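Local atomic coordinates of quinonprotein alcohol dehydrogenase-like protein (Bacteroides thetaiotaomicron VPI-5482, PDB entry 4R5O), a protein that is of unknown function but binds calcium ions and joins an immunoglobulin-like beta-sandwich domain to a seven-bladed beta-propeller. Residues 44-49 / 80-84; 137-143 / 155-160; 204-208 / 256-260; 272-278 / 290-294; 315-319 / 342-346. One frame throughout, in Å; residues are numbered along the deposited sequence.

Contact 1 of 5, residues 44-49 / 80-84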
# COMPACT_ATOMS: atom_id res chain seq x y z
N ASN A 44 48.88 -8.78 -3.16
CA ASN A 44 49.68 -7.64 -2.68
C ASN A 44 48.78 -6.72 -1.79
O ASN A 44 48.29 -5.68 -2.26
CB ASN A 44 50.28 -6.89 -3.89
CG ASN A 44 49.27 -6.42 -4.93
OD1 ASN A 44 48.12 -6.91 -5.00
ND2 ASN A 44 49.67 -5.48 -5.78
N PRO A 45 48.51 -7.11 -0.52
CA PRO A 45 47.55 -6.33 0.29
C PRO A 45 48.11 -5.07 0.95
O PRO A 45 47.32 -4.24 1.41
CB PRO A 45 47.15 -7.32 1.40
CG PRO A 45 48.31 -8.23 1.53
CD PRO A 45 48.94 -8.34 0.17
N GLU A 46 49.43 -4.93 1.03
CA GLU A 46 50.13 -3.84 1.71
C GLU A 46 49.74 -2.46 1.12
O GLU A 46 49.89 -2.22 -0.08
CB GLU A 46 51.66 -4.01 1.66
CG GLU A 46 52.26 -4.43 0.32
CD GLU A 46 52.14 -5.89 -0.10
OE1 GLU A 46 51.79 -6.74 0.75
OE2 GLU A 46 52.45 -6.19 -1.28
N GLY A 47 49.24 -1.60 2.01
CA GLY A 47 48.85 -0.23 1.70
C GLY A 47 47.56 -0.04 0.93
O GLY A 47 47.29 1.06 0.45
N ALA A 48 46.76 -1.11 0.83
CA ALA A 48 45.48 -1.07 0.12
C ALA A 48 44.36 -0.56 1.02
O ALA A 48 44.33 -0.86 2.21
CB ALA A 48 45.11 -2.45 -0.40
N THR A 49 43.47 0.23 0.43
CA THR A 49 42.29 0.79 1.08
C THR A 49 41.08 0.35 0.25
O THR A 49 41.21 0.15 -0.97
CB THR A 49 42.40 2.31 1.27
OG1 THR A 49 42.49 2.96 0.00
CG2 THR A 49 43.55 2.72 2.18
N ILE A 80 35.69 -0.93 -4.59
CA ILE A 80 36.82 -0.20 -5.13
C ILE A 80 37.99 -0.42 -4.19
O ILE A 80 37.89 -0.08 -3.01
CB ILE A 80 36.49 1.30 -5.35
CG1 ILE A 80 35.13 1.49 -6.08
CG2 ILE A 80 37.63 1.99 -6.09
CD1 ILE A 80 34.61 2.85 -6.10
N ILE A 81 39.06 -1.06 -4.68
CA ILE A 81 40.28 -1.30 -3.89
C ILE A 81 41.37 -0.46 -4.53
O ILE A 81 41.62 -0.58 -5.73
CB ILE A 81 40.66 -2.80 -3.78
CG1 ILE A 81 39.41 -3.66 -3.48
CG2 ILE A 81 41.79 -2.99 -2.74
CD1 ILE A 81 39.59 -5.10 -3.55
N LYS A 82 41.97 0.43 -3.72
CA LYS A 82 42.96 1.44 -4.11
C LYS A 82 44.29 1.28 -3.36
O LYS A 82 44.28 0.97 -2.17
CB LYS A 82 42.30 2.80 -3.75
CG LYS A 82 43.05 4.08 -4.05
CD LYS A 82 42.14 5.26 -3.66
CE LYS A 82 42.77 6.63 -3.84
NZ LYS A 82 41.82 7.71 -3.46
N ASN A 83 45.42 1.52 -4.04
CA ASN A 83 46.77 1.58 -3.43
C ASN A 83 47.57 2.66 -4.17
O ASN A 83 47.07 3.22 -5.13
CB ASN A 83 47.50 0.21 -3.39
CG ASN A 83 47.97 -0.37 -4.71
OD1 ASN A 83 47.85 0.22 -5.79
ND2 ASN A 83 48.53 -1.57 -4.64
N LYS A 84 48.81 2.92 -3.74
CA LYS A 84 49.70 3.96 -4.28
C LYS A 84 49.79 3.91 -5.82
O LYS A 84 49.83 4.97 -6.46
CB LYS A 84 51.10 3.80 -3.66
CG LYS A 84 52.05 4.98 -3.91
CD LYS A 84 53.42 4.76 -3.27
CE LYS A 84 54.36 5.89 -3.58
NZ LYS A 84 55.68 5.74 -2.91
O HOH W 1 45.75 3.22 -0.33
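Two backbone hydrogen bonds join Thr49 to Lys82: Thr49 N donates a hydrogen bond to Lys82 O at 2.8 Å, and Lys82 N donates one to Thr49 O at 2.9 Å, both nearly straight. This is an antiparallel hydrogen-bonded pair where strand 49-54 begins beside strand 74-83. Lys82 O accepts more than once. Ala48 CA makes a CA-H...O contact with Lys82 O at 3.3 Å, and water 1 donates to both Lys82 O (3.3 Å) and Gly47 O (2.8 Å), bridging the two carbonyls beside the last direct bond. Just before it, a type II turn from Pro45 to Ala48 is closed by Ala48 N to Pro45 O at 3.2 Å, with Gly47 at positive phi. Asn44 bonds to Tyr15 and Asn17; Asn83 ND2 bonds to His14, and Asn83 OD1 takes weak hydrogen bonds from Tyr85 N and Gly86 N. Apart from Ala48 CB on Ile81 CG2 (4.1 Å), polar groups dominate: backbone bonds and water join the segments in this immunoglobulin-like domain, while both amides tie them to N-terminal residues.

Contact 2 of 5, residues 137-143 / 155-160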
# COMPACT_ATOMS: atom_id res chain seq x y z
N GLY A 137 7.21 10.03 -0.13
CA GLY A 137 7.00 11.38 0.38
C GLY A 137 5.68 11.63 1.08
O GLY A 137 5.08 12.69 0.90
N ILE A 138 5.23 10.67 1.88
CA ILE A 138 3.97 10.78 2.60
C ILE A 138 4.26 11.34 3.98
O ILE A 138 4.72 10.62 4.88
CB ILE A 138 3.23 9.42 2.65
CG1 ILE A 138 3.06 8.83 1.23
CG2 ILE A 138 1.90 9.56 3.39
CD1 ILE A 138 2.65 7.40 1.14
N GLY A 139 4.04 12.65 4.12
CA GLY A 139 4.25 13.35 5.38
C GLY A 139 3.15 13.04 6.36
O GLY A 139 2.18 12.37 6.01
N ASN A 140 3.27 13.56 7.59
CA ASN A 140 2.29 13.34 8.67
C ASN A 140 0.92 13.94 8.36
O ASN A 140 -0.08 13.40 8.83
CB ASN A 140 2.81 13.96 9.98
CG ASN A 140 4.11 13.38 10.50
OD1 ASN A 140 4.52 12.25 10.20
ND2 ASN A 140 4.75 14.15 11.37
N TYR A 141 0.88 15.04 7.59
CA TYR A 141 -0.37 15.73 7.27
C TYR A 141 -0.83 15.39 5.82
O TYR A 141 -1.78 16.00 5.30
CB TYR A 141 -0.18 17.25 7.47
CG TYR A 141 0.16 17.61 8.91
CD1 TYR A 141 -0.85 17.83 9.85
CD2 TYR A 141 1.48 17.70 9.34
CE1 TYR A 141 -0.55 18.13 11.18
CE2 TYR A 141 1.80 17.99 10.67
CZ TYR A 141 0.78 18.20 11.59
OH TYR A 141 1.07 18.49 12.91
N ASP A 142 -0.17 14.39 5.20
CA ASP A 142 -0.45 13.85 3.86
C ASP A 142 -1.25 12.55 3.93
O ASP A 142 -1.11 11.79 4.89
CB ASP A 142 0.85 13.60 3.09
CG ASP A 142 1.69 14.81 2.75
OD1 ASP A 142 1.15 15.95 2.85
OD2 ASP A 142 2.84 14.62 2.30
N SER A 143 -2.05 12.27 2.91
CA SER A 143 -2.81 11.03 2.81
C SER A 143 -2.24 10.13 1.70
O SER A 143 -1.68 10.60 0.71
CB SER A 143 -4.29 11.32 2.54
OG SER A 143 -4.50 11.95 1.30
N LEU A 155 -0.80 4.48 -6.22
CA LEU A 155 -0.79 5.36 -5.05
C LEU A 155 -1.00 6.81 -5.49
O LEU A 155 -0.33 7.31 -6.40
CB LEU A 155 0.53 5.20 -4.26
CG LEU A 155 0.96 6.34 -3.31
CD1 LEU A 155 0.04 6.44 -2.09
CD2 LEU A 155 2.36 6.15 -2.85
N LEU A 156 -1.94 7.48 -4.79
CA LEU A 156 -2.21 8.90 -4.90
C LEU A 156 -1.90 9.53 -3.57
O LEU A 156 -2.50 9.13 -2.56
CB LEU A 156 -3.66 9.21 -5.36
CG LEU A 156 -4.10 10.67 -5.31
CD1 LEU A 156 -3.41 11.49 -6.36
CD2 LEU A 156 -5.58 10.77 -5.48
N VAL A 157 -0.97 10.50 -3.55
CA VAL A 157 -0.58 11.21 -2.33
C VAL A 157 -1.38 12.53 -2.27
O VAL A 157 -1.32 13.35 -3.19
CB VAL A 157 0.96 11.44 -2.21
CG1 VAL A 157 1.32 12.08 -0.88
CG2 VAL A 157 1.74 10.13 -2.36
N GLY A 158 -2.16 12.69 -1.22
CA GLY A 158 -2.93 13.90 -0.97
C GLY A 158 -2.03 14.81 -0.17
O GLY A 158 -1.83 14.59 1.03
N THR A 159 -1.39 15.77 -0.86
CA THR A 159 -0.41 16.66 -0.26
C THR A 159 -0.60 18.07 -0.79
O THR A 159 -1.04 18.24 -1.92
CB THR A 159 1.02 16.12 -0.53
OG1 THR A 159 1.98 17.01 0.02
CG2 THR A 159 1.29 15.84 -1.98
N SER A 160 -0.26 19.09 0.03
CA SER A 160 -0.42 20.50 -0.34
C SER A 160 0.72 20.95 -1.29
O SER A 160 0.59 21.99 -1.92
CB SER A 160 -0.48 21.38 0.90
OG SER A 160 0.70 21.22 1.67
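The chain comes into strand 143-149 through a type I turn, Gly139 to Asp142, closed by Asp142 N to Gly139 O at 3.2 Å. It then pairs antiparallel with the end of strand 152-158: Ser143 N donates to Gly158 O at 3.0 Å and Gly158 N to Ser143 O at 2.9 Å, a hydrogen-bonded pair with its CA atoms 4.7 Å apart. CA-H...O contacts flank it, from Asp142 CA to Gly158 O (3.2 Å) and from Val157 CA to Ser143 O (3.3 Å). Gly158 suits the spot, since a CB there would run into Ser143 OG, which is itself hydrogen-bonded to Asn145. Asp142 does two jobs with its carboxylate. Asp142 OD2 accepts a hydrogen bond from Gly139 N at 2.9 Å, bracing the turn from inside, while Asp142 OD1 accepts from Thr159 OG1 at 3.1 Å and so ties the turn to the chain just past the partner strand. Just before the turn, Ile138 turns its end inward: Ile138 CG1 meets Val157 CG2 at 4.0 Å and Ile138 CD1 meets Leu155 CD2 at 4.2 Å, an apolar patch shared with Ala144. The arrangement is that of a propeller blade, a four-stranded antiparallel meander in which the connection leading into the first strand, 143-149, folds back over the end of the second.

Contact 3 of 5, residues 204-208 / 256-260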
# COMPACT_ATOMS: atom_id res chain seq x y z
N GLY A 204 -12.30 18.40 -8.45
CA GLY A 204 -13.20 18.04 -9.55
C GLY A 204 -12.83 16.64 -10.00
O GLY A 204 -12.55 15.80 -9.16
N ILE A 205 -12.79 16.39 -11.32
CA ILE A 205 -12.47 15.06 -11.87
C ILE A 205 -11.36 15.18 -12.91
O ILE A 205 -11.47 15.94 -13.89
CB ILE A 205 -13.70 14.33 -12.49
CG1 ILE A 205 -14.89 14.30 -11.52
CG2 ILE A 205 -13.31 12.92 -13.00
CD1 ILE A 205 -16.17 13.93 -12.13
N ARG A 206 -10.31 14.36 -12.73
CA ARG A 206 -9.19 14.22 -13.65
C ARG A 206 -9.07 12.81 -14.12
O ARG A 206 -9.12 11.90 -13.29
CB ARG A 206 -7.87 14.65 -12.99
CG ARG A 206 -7.84 16.05 -12.47
CD ARG A 206 -6.72 16.13 -11.49
NE ARG A 206 -6.58 17.46 -10.92
CZ ARG A 206 -5.76 18.40 -11.40
NH1 ARG A 206 -5.03 18.15 -12.49
NH2 ARG A 206 -5.68 19.58 -10.82
N ARG A 207 -8.92 12.60 -15.44
CA ARG A 207 -8.65 11.27 -15.99
C ARG A 207 -7.17 11.12 -16.07
O ARG A 207 -6.52 12.02 -16.58
CB ARG A 207 -9.32 11.06 -17.36
CG ARG A 207 -9.07 9.65 -17.94
CD ARG A 207 -9.67 9.45 -19.31
NE ARG A 207 -9.14 10.38 -20.31
CZ ARG A 207 -9.80 11.44 -20.77
NH1 ARG A 207 -11.05 11.69 -20.38
NH2 ARG A 207 -9.23 12.24 -21.66
N ILE A 208 -6.64 10.02 -15.58
CA ILE A 208 -5.19 9.77 -15.67
C ILE A 208 -4.98 8.50 -16.55
O ILE A 208 -5.71 7.52 -16.42
CB ILE A 208 -4.51 9.67 -14.26
CG1 ILE A 208 -2.95 9.53 -14.39
CG2 ILE A 208 -5.14 8.58 -13.34
CD1 ILE A 208 -2.14 9.96 -13.20
N LEU A 256 -16.52 9.21 -19.12
CA LEU A 256 -15.31 9.64 -18.40
C LEU A 256 -14.05 9.39 -19.20
O LEU A 256 -13.15 10.22 -19.15
CB LEU A 256 -15.20 8.92 -17.03
CG LEU A 256 -16.24 9.30 -15.99
CD1 LEU A 256 -16.24 8.33 -14.87
CD2 LEU A 256 -16.01 10.68 -15.48
N ILE A 257 -13.99 8.27 -19.94
CA ILE A 257 -12.83 7.90 -20.76
C ILE A 257 -12.72 8.83 -21.99
O ILE A 257 -11.60 9.24 -22.33
CB ILE A 257 -12.92 6.41 -21.18
CG1 ILE A 257 -12.65 5.50 -19.95
CG2 ILE A 257 -11.94 6.08 -22.32
CD1 ILE A 257 -12.87 4.03 -20.12
N ALA A 258 -13.86 9.19 -22.61
CA ALA A 258 -13.94 9.99 -23.84
C ALA A 258 -13.91 11.51 -23.62
O ALA A 258 -13.59 12.26 -24.55
CB ALA A 258 -15.24 9.65 -24.56
N ALA A 259 -14.31 11.98 -22.43
CA ALA A 259 -14.40 13.39 -22.09
C ALA A 259 -13.07 14.15 -22.32
O ALA A 259 -12.00 13.70 -21.89
CB ALA A 259 -14.81 13.55 -20.63
N LYS A 260 -13.16 15.29 -23.01
CA LYS A 260 -12.03 16.19 -23.27
C LYS A 260 -11.91 17.19 -22.11
O LYS A 260 -12.84 17.28 -21.31
CB LYS A 260 -12.20 16.92 -24.63
CG LYS A 260 -12.20 16.03 -25.88
CD LYS A 260 -12.71 16.79 -27.09
CE LYS A 260 -12.93 15.93 -28.32
NZ LYS A 260 -13.62 16.66 -29.43
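Arg207 reaches out from strand 204-209 with its guanidinium lying against the last turn of helix 253-258, and three main-chain carbonyls surround the group. Two lie near its plane and take hydrogen bonds: Arg207 NH1 donates to Ala259 O at 2.7 Å and to Leu256 O at 2.8 Å, while Arg207 NH2 adds a weak bond to Ala259 O at 3.1 Å. Ile257 O sits over one face, 3.2 Å from Arg207 NH1, at an angle too poor for a hydrogen bond. Ala259 is the first residue to leave helical geometry, so the arginine donates to carbonyls at the C-terminal end of the helix, where the chain cannot supply all the donors itself. The strand belongs to one four-stranded blade of the beta-propeller; the helix follows strand 246-252 of the next, so the bonds cross between adjacent blades. Asp252, a calcium ligand seen in this protein though without metal in this chain, has its side chain about 6 Å from that of Leu256. Two residues back, Ile205 also points toward the helix, and Ile205 CG2 packs on Leu256 CD2 at 4.3 Å, with Leu199 and Tyr251 touching both side chains.

Contact 4 of 5, residues 272-278 / 290-294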
# COMPACT_ATOMS: atom_id res chain seq x y z
N ILE A 272 -29.55 7.44 -1.82
CA ILE A 272 -28.66 6.98 -0.75
C ILE A 272 -28.05 8.23 -0.12
O ILE A 272 -27.08 8.77 -0.66
CB ILE A 272 -27.57 5.95 -1.20
CG1 ILE A 272 -28.14 4.78 -2.03
CG2 ILE A 272 -26.73 5.43 0.03
CD1 ILE A 272 -27.15 4.01 -2.83
N ILE A 273 -28.65 8.70 1.00
CA ILE A 273 -28.18 9.86 1.75
C ILE A 273 -26.94 9.48 2.53
O ILE A 273 -26.98 8.54 3.33
CB ILE A 273 -29.26 10.48 2.70
CG1 ILE A 273 -30.72 10.58 2.09
CG2 ILE A 273 -28.77 11.75 3.43
CD1 ILE A 273 -30.88 11.37 0.92
N GLN A 274 -25.86 10.21 2.34
CA GLN A 274 -24.62 10.00 3.06
C GLN A 274 -24.20 11.30 3.74
O GLN A 274 -24.31 12.38 3.15
CB GLN A 274 -23.53 9.47 2.13
CG GLN A 274 -23.85 8.07 1.58
CD GLN A 274 -22.81 7.52 0.66
OE1 GLN A 274 -22.13 8.26 -0.08
NE2 GLN A 274 -22.75 6.19 0.59
N LYS A 275 -23.81 11.19 5.01
CA LYS A 275 -23.39 12.33 5.83
C LYS A 275 -21.98 12.07 6.39
O LYS A 275 -21.57 12.71 7.36
CB LYS A 275 -24.39 12.60 6.96
CG LYS A 275 -25.81 12.95 6.51
CD LYS A 275 -26.71 13.23 7.70
CE LYS A 275 -28.11 13.61 7.28
NZ LYS A 275 -28.98 13.87 8.46
N GLN A 276 -21.25 11.13 5.78
CA GLN A 276 -19.89 10.72 6.18
C GLN A 276 -19.20 9.90 5.08
O GLN A 276 -19.83 9.47 4.12
CB GLN A 276 -19.94 9.87 7.47
CG GLN A 276 -20.60 8.48 7.27
CD GLN A 276 -20.36 7.54 8.40
OE1 GLN A 276 -20.76 7.79 9.55
NE2 GLN A 276 -19.77 6.40 8.09
N LYS A 277 -17.90 9.60 5.30
CA LYS A 277 -17.15 8.74 4.41
C LYS A 277 -17.53 7.32 4.62
O LYS A 277 -17.46 6.83 5.76
CB LYS A 277 -15.64 8.89 4.62
CG LYS A 277 -15.07 10.24 4.34
CD LYS A 277 -13.59 10.15 4.44
CE LYS A 277 -12.97 11.50 4.24
NZ LYS A 277 -11.50 11.39 4.16
N ILE A 278 -17.95 6.66 3.55
CA ILE A 278 -18.26 5.23 3.55
C ILE A 278 -17.95 4.70 2.14
O ILE A 278 -18.12 5.40 1.14
CB ILE A 278 -19.70 4.86 4.03
CG1 ILE A 278 -19.90 3.33 4.24
CG2 ILE A 278 -20.75 5.46 3.16
CD1 ILE A 278 -18.94 2.59 5.23
N THR A 290 -23.33 -0.31 0.12
CA THR A 290 -22.81 0.86 0.81
C THR A 290 -23.75 1.10 1.99
O THR A 290 -24.62 0.29 2.24
CB THR A 290 -22.63 2.06 -0.14
OG1 THR A 290 -21.85 3.07 0.52
CG2 THR A 290 -23.97 2.63 -0.67
N LEU A 291 -23.54 2.19 2.72
CA LEU A 291 -24.39 2.60 3.84
C LEU A 291 -25.07 3.93 3.56
O LEU A 291 -24.53 4.79 2.84
CB LEU A 291 -23.60 2.70 5.16
CG LEU A 291 -22.86 1.49 5.69
CD1 LEU A 291 -22.21 1.85 6.97
CD2 LEU A 291 -23.76 0.29 5.90
N GLU A 292 -26.23 4.09 4.16
CA GLU A 292 -27.02 5.31 4.12
C GLU A 292 -27.14 5.81 5.53
O GLU A 292 -27.29 5.00 6.46
CB GLU A 292 -28.39 5.04 3.46
CG GLU A 292 -29.27 6.27 3.36
CD GLU A 292 -30.59 6.04 2.67
OE1 GLU A 292 -31.25 5.03 2.98
OE2 GLU A 292 -30.99 6.91 1.86
N SER A 293 -27.04 7.12 5.71
CA SER A 293 -27.13 7.73 7.03
C SER A 293 -28.59 7.85 7.43
O SER A 293 -29.42 8.26 6.63
CB SER A 293 -26.41 9.08 7.04
OG SER A 293 -25.02 8.91 6.76
N ALA A 294 -28.93 7.34 8.63
CA ALA A 294 -30.28 7.33 9.21
C ALA A 294 -30.23 7.97 10.62
O ALA A 294 -29.14 8.12 11.20
CB ALA A 294 -30.85 5.92 9.27
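Thr290 points toward the opposing segment and lays its methyl, CG2, on Ile272 CG2 at 4.0 Å; its hydroxyl is hydrogen-bonded to Asn279 O. At Leu291 the backbone and side chain take separate partners. Leu291 O accepts from Gln274 NE2 at 3.2 Å, with Gln274 OE1 held in turn by Asn239, while Leu291 CG packs against Ile278 CG1 at 3.8 Å. Glu292 stretches its carboxylate back to the main chain opposite: Ile273 N donates to Glu292 OE2 at 3.1 Å, and Glu292 OE1 forms a salt bridge with Lys311 and a hydrogen bond with Asn299. Its CA also makes a CA-H...O contact, Glu292 CA to Ile273 O at 3.3 Å. Ser293 is bound twice. Ser293 N donates to Ile273 O at 2.8 Å, and Ser293 OG accepts from Lys275 N at 3.1 Å, just where the chain leaves strand 272-274. The two strands approach to 4.7 Å but cross at 71°, too steeply for a regular ladder, so side chains supply most of the hydrogen bonds. Strand 272-274 pairs with strand 246-252 and strand 288-294 lies in the following sheet, so the contact marks the seam between successive blades of a beta-propeller, with the intervening segment passing from one to the other.

Contact 5 of 5, residues 315-319 / 342-346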
# COMPACT_ATOMS: atom_id res chain seq x y z
N ASN A 315 -29.45 -1.04 13.59
CA ASN A 315 -29.64 -0.25 14.80
C ASN A 315 -28.29 0.07 15.49
O ASN A 315 -28.10 -0.23 16.68
CB ASN A 315 -30.58 -0.99 15.77
CG ASN A 315 -30.15 -2.41 16.11
OD1 ASN A 315 -29.66 -3.17 15.24
ND2 ASN A 315 -30.39 -2.81 17.36
N PHE A 316 -27.36 0.69 14.75
CA PHE A 316 -26.04 1.11 15.24
C PHE A 316 -25.54 2.17 14.28
O PHE A 316 -25.87 2.13 13.10
CB PHE A 316 -25.02 -0.04 15.42
CG PHE A 316 -24.57 -0.74 14.16
CD1 PHE A 316 -23.55 -0.20 13.37
CD2 PHE A 316 -25.15 -1.94 13.77
CE1 PHE A 316 -23.13 -0.84 12.20
CE2 PHE A 316 -24.72 -2.59 12.61
CZ PHE A 316 -23.72 -2.03 11.83
N GLN A 317 -24.77 3.10 14.80
CA GLN A 317 -24.20 4.20 14.04
C GLN A 317 -22.88 3.73 13.42
O GLN A 317 -22.11 3.07 14.12
CB GLN A 317 -24.02 5.40 14.98
CG GLN A 317 -24.08 6.76 14.29
CD GLN A 317 -25.42 7.17 13.70
OE1 GLN A 317 -26.49 6.66 14.05
NE2 GLN A 317 -25.37 8.11 12.78
N PRO A 318 -22.58 4.01 12.13
CA PRO A 318 -21.30 3.55 11.57
C PRO A 318 -20.12 4.36 12.05
O PRO A 318 -20.27 5.54 12.34
CB PRO A 318 -21.47 3.73 10.06
CG PRO A 318 -22.82 4.31 9.85
CD PRO A 318 -23.36 4.78 11.14
N ALA A 319 -18.94 3.71 12.14
CA ALA A 319 -17.68 4.36 12.51
C ALA A 319 -17.34 5.44 11.50
O ALA A 319 -17.64 5.30 10.32
CB ALA A 319 -16.56 3.34 12.61
N LEU A 342 -18.60 -4.80 9.07
CA LEU A 342 -18.71 -3.35 9.18
C LEU A 342 -18.49 -2.94 10.64
O LEU A 342 -18.69 -3.76 11.54
CB LEU A 342 -20.04 -2.78 8.61
CG LEU A 342 -21.42 -3.15 9.18
CD1 LEU A 342 -22.48 -2.31 8.53
CD2 LEU A 342 -21.79 -4.61 8.93
N VAL A 343 -17.99 -1.71 10.86
CA VAL A 343 -17.59 -1.15 12.17
C VAL A 343 -18.60 -0.13 12.69
O VAL A 343 -18.93 0.82 11.99
CB VAL A 343 -16.21 -0.48 12.09
CG1 VAL A 343 -15.67 -0.16 13.49
CG2 VAL A 343 -15.21 -1.34 11.33
N SER A 344 -19.02 -0.30 13.94
CA SER A 344 -19.89 0.64 14.61
C SER A 344 -19.04 1.76 15.20
O SER A 344 -17.82 1.61 15.37
CB SER A 344 -20.75 -0.04 15.67
OG SER A 344 -19.95 -0.61 16.70
N THR A 345 -19.70 2.89 15.51
CA THR A 345 -19.07 4.11 16.04
C THR A 345 -18.34 3.85 17.42
O THR A 345 -17.50 4.68 17.79
CB THR A 345 -20.12 5.23 16.17
OG1 THR A 345 -19.47 6.49 16.22
CG2 THR A 345 -21.11 5.03 17.32
N ASP A 346 -18.63 2.72 18.15
CA ASP A 346 -18.03 2.34 19.44
C ASP A 346 -16.75 1.46 19.25
O ASP A 346 -15.99 1.25 20.21
CB ASP A 346 -19.03 1.59 20.35
CG ASP A 346 -20.09 0.70 19.70
OD1 ASP A 346 -20.84 1.21 18.81
OD2 ASP A 346 -20.31 -0.43 20.21
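Phe316 comes two residues after the end of strand 309-314 and points its side chain toward the other segment. Leu342 CD1 meets the ring at its edge, 3.5 Å from Phe316 CZ, and Ser344 CB lies 3.6 Å from Phe316 CD1; the ring also stacks with Tyr350 on strand 349-353. Gln317 contributes chiefly through its carbonyl: Thr345 N donates to Gln317 O at 2.8 Å, and Ser344 CA adds a CA-H...O contact to Gln317 O at 3.3 Å. Farther out, Gln317 CB packs on Thr345 CG2 at 3.8 Å. Pro318, which has no amide proton to give, sits between the two backbone bonds, in a single bridge with Ser344 whose CA atoms are 4.4 Å apart. The touching parts run at 88° to each other, and the bridge stays single. In the beta-propeller, 315-319 leaves the outermost strand of one blade, and strand 339-343 is the middle strand of the next blade's three-stranded sheet; the connection therefore crosses the end of that middle strand. The CA-to-CB bond of Pro318 points away from it, and its side chain touches Gln276 and Cys298. Ala319 makes the second backbone bond, Ala319 N to Val343 O at 2.9 Å, and sets its methyl on the valine, Ala319 CB to Val343 CG1 at 3.7 Å, where Ile329 touches both side chains.

Overall arrangement
The five contacts come in series along the chain, each closing before the next opens. Contact 1 stands alone in the N-terminal immunoglobulin-like domain, about 47 Å from contact 2 and about 71 Å from contact 4 between centres, across the chain's centre from contacts 4 and 5. The other four follow the propeller round: contact 2 lies at one blade, contact 3 links two neighbouring blades, and contacts 4 and 5 are passages from blade to blade. Contacts 2 and 3 are about 22 Å apart between centres. Contacts 4 and 5, about 12 Å apart between centres, touch: Leu291 CD1 packs on Pro318 CB at 3.7 Å. Both involve the blade containing strands 288-294 and 309-314, so these two successive seams adjoin across that one blade.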